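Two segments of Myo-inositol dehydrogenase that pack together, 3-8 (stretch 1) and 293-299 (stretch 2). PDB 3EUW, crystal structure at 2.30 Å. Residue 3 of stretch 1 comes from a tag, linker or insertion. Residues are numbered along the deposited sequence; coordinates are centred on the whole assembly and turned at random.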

# COMPACT_ATOMS: atom_id res chain seq x y z
N LEU A 3 -33.77 -20.63 -21.83
CA LEU A 3 -33.48 -22.05 -22.20
C LEU A 3 -32.12 -22.47 -21.66
O LEU A 3 -31.08 -22.01 -22.13
CB LEU A 3 -33.50 -22.20 -23.73
CG LEU A 3 -33.86 -23.61 -24.24
CD1 LEU A 3 -35.35 -23.84 -24.03
CD2 LEU A 3 -33.53 -23.74 -25.72
N THR A 4 -32.12 -23.34 -20.65
CA THR A 4 -30.89 -23.82 -20.02
C THR A 4 -30.06 -24.66 -20.98
O THR A 4 -30.56 -25.59 -21.59
CB THR A 4 -31.21 -24.64 -18.76
OG1 THR A 4 -29.99 -25.14 -18.19
CG2 THR A 4 -32.11 -25.81 -19.10
N LEU A 5 -28.78 -24.31 -21.12
CA LEU A 5 -27.87 -25.03 -22.02
C LEU A 5 -27.26 -26.26 -21.37
O LEU A 5 -26.85 -26.23 -20.21
CB LEU A 5 -26.77 -24.09 -22.51
CG LEU A 5 -27.22 -22.90 -23.37
CD1 LEU A 5 -26.03 -21.98 -23.67
CD2 LEU A 5 -27.85 -23.42 -24.66
N ARG A 6 -27.20 -27.35 -22.13
CA ARG A 6 -26.67 -28.63 -21.65
C ARG A 6 -25.17 -28.76 -21.91
O ARG A 6 -24.72 -28.67 -23.06
CB ARG A 6 -27.39 -29.79 -22.33
CG ARG A 6 -28.90 -29.81 -22.15
CD ARG A 6 -29.25 -30.21 -20.75
NE ARG A 6 -30.43 -31.05 -20.70
CZ ARG A 6 -31.69 -30.61 -20.72
NH1 ARG A 6 -31.94 -29.30 -20.78
NH2 ARG A 6 -32.69 -31.48 -20.65
N ILE A 7 -24.41 -29.01 -20.86
CA ILE A 7 -22.96 -29.13 -20.98
C ILE A 7 -22.38 -30.49 -20.62
O ILE A 7 -22.75 -31.10 -19.62
CB ILE A 7 -22.25 -28.09 -20.07
CG1 ILE A 7 -22.81 -26.68 -20.33
CG2 ILE A 7 -20.75 -28.13 -20.31
CD1 ILE A 7 -22.62 -26.19 -21.74
N ALA A 8 -21.44 -30.95 -21.44
CA ALA A 8 -20.75 -32.21 -21.17
C ALA A 8 -19.33 -31.84 -20.71
O ALA A 8 -18.67 -31.01 -21.35
CB ALA A 8 -20.70 -33.05 -22.43
N PHE A 293 -18.40 -18.34 -22.50
CA PHE A 293 -18.55 -19.54 -23.31
C PHE A 293 -20.02 -19.72 -23.61
O PHE A 293 -20.40 -19.99 -24.75
CB PHE A 293 -18.02 -20.76 -22.56
CG PHE A 293 -18.11 -22.05 -23.34
CD1 PHE A 293 -17.66 -22.12 -24.65
CD2 PHE A 293 -18.59 -23.21 -22.74
CE1 PHE A 293 -17.68 -23.32 -25.35
CE2 PHE A 293 -18.62 -24.41 -23.43
CZ PHE A 293 -18.16 -24.46 -24.74
N ALA A 294 -20.84 -19.57 -22.58
CA ALA A 294 -22.28 -19.70 -22.73
C ALA A 294 -22.83 -18.69 -23.75
O ALA A 294 -23.64 -19.05 -24.61
CB ALA A 294 -22.96 -19.51 -21.38
N GLN A 295 -22.40 -17.44 -23.66
CA GLN A 295 -22.89 -16.41 -24.57
C GLN A 295 -22.45 -16.71 -26.01
O GLN A 295 -23.16 -16.40 -26.95
CB GLN A 295 -22.40 -15.03 -24.14
CG GLN A 295 -22.97 -13.86 -24.93
CD GLN A 295 -24.49 -13.78 -24.88
OE1 GLN A 295 -25.10 -13.81 -23.81
NE2 GLN A 295 -25.11 -13.68 -26.05
N GLY A 296 -21.27 -17.31 -26.16
CA GLY A 296 -20.78 -17.65 -27.48
C GLY A 296 -21.60 -18.77 -28.08
O GLY A 296 -21.81 -18.84 -29.30
N ILE A 297 -22.08 -19.67 -27.22
CA ILE A 297 -22.90 -20.78 -27.67
C ILE A 297 -24.25 -20.23 -28.14
O ILE A 297 -24.79 -20.67 -29.14
CB ILE A 297 -23.11 -21.81 -26.54
CG1 ILE A 297 -21.77 -22.50 -26.24
CG2 ILE A 297 -24.18 -22.83 -26.94
CD1 ILE A 297 -21.74 -23.25 -24.93
N ARG A 298 -24.77 -19.24 -27.41
CA ARG A 298 -26.05 -18.63 -27.76
C ARG A 298 -25.96 -17.74 -28.99
O ARG A 298 -26.88 -17.71 -29.80
CB ARG A 298 -26.59 -17.81 -26.59
CG ARG A 298 -27.07 -18.62 -25.40
CD ARG A 298 -27.86 -17.74 -24.44
NE ARG A 298 -28.26 -18.42 -23.22
CZ ARG A 298 -29.08 -19.47 -23.16
NH1 ARG A 298 -29.59 -19.99 -24.27
NH2 ARG A 298 -29.39 -20.00 -21.99
N ASP A 299 -24.86 -17.00 -29.12
CA ASP A 299 -24.65 -16.09 -30.25
C ASP A 299 -24.25 -16.77 -31.55
O ASP A 299 -24.69 -16.39 -32.62
CB ASP A 299 -23.58 -15.04 -29.92
CG ASP A 299 -24.01 -14.10 -28.82
OD1 ASP A 299 -25.17 -13.66 -28.83
OD2 ASP A 299 -23.17 -13.78 -27.95

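A short strand, Leu 5 to Ala 8, lies across nearly two turns of helix, Phe 293 to Asp 299, nearly 290 residues further along the chain. Their axes come within 10.6 Å, and their N-to-C directions differ by 120°, so the strand crosses the helix obliquely rather than running along it. The spacing is that of two backbones held apart by side chains: even the nearest pair of CA atoms, in Leu 5 and Ala 294, is 7.8 Å apart. No backbone-to-backbone hydrogen bond joins the two segments. The helix satisfies its own backbone instead, with Arg 298 N bonding to Ala 294 O at 3.0 Å and Ile 297 N to Phe 293 O, also at 3.0 Å.

The apolar part of the contact is small and built around Leu 5, which gives up more area to the other stretch than any other residue here. Its CA-to-CB bond points toward the helix, and with chi1 in m and chi2 in t its CD1 reaches 3.9 Å from Ile 297 CG2. Ile 297 likewise points toward the strand, so the two branched side chains meet between the backbones. The same Leu 5 CD1 lies 3.9 Å from Ala 294 O, a van der Waals contact with the helix backbone one turn before Arg 298. Ile 7 sets out sideways, yet its end comes nearer, and its CD1 lies 4.4 Å from Ile 297 CD1. The strand's alternation is easy to read: Leu 5 and Ile 7 supply the contacts, while Arg 6 and Ala 8 stay out of reach.

The polar part depends on one long side chain. Arg 298 starts sideways, but its extended chi2 and chi3, both t, carry the guanidinium to Leu 3, two residues before Leu 5. There Arg 298 NH2 donates to Leu 3 O at 2.6 Å, short and nearly straight at 170°; Arg 298 NH1 adds a weak bond to Leu 3 O at 3.3 Å, bent to 129°. The carbonyl sits at the guanidinium edge, near its plane, where the N-H groups point. Leu 3 comes from the expression tag, so this pairing belongs to the crystallized construct, although a backbone acceptor makes no demand on the side chain.

Leu 5 also covers one face of that guanidinium, with its CG 3.9 Å from Arg 298 NH1. The rule is economical: the flat cation offers its edge to an acceptor and a face to an aliphatic neighbour, letting Leu 5 serve both parts of the contact.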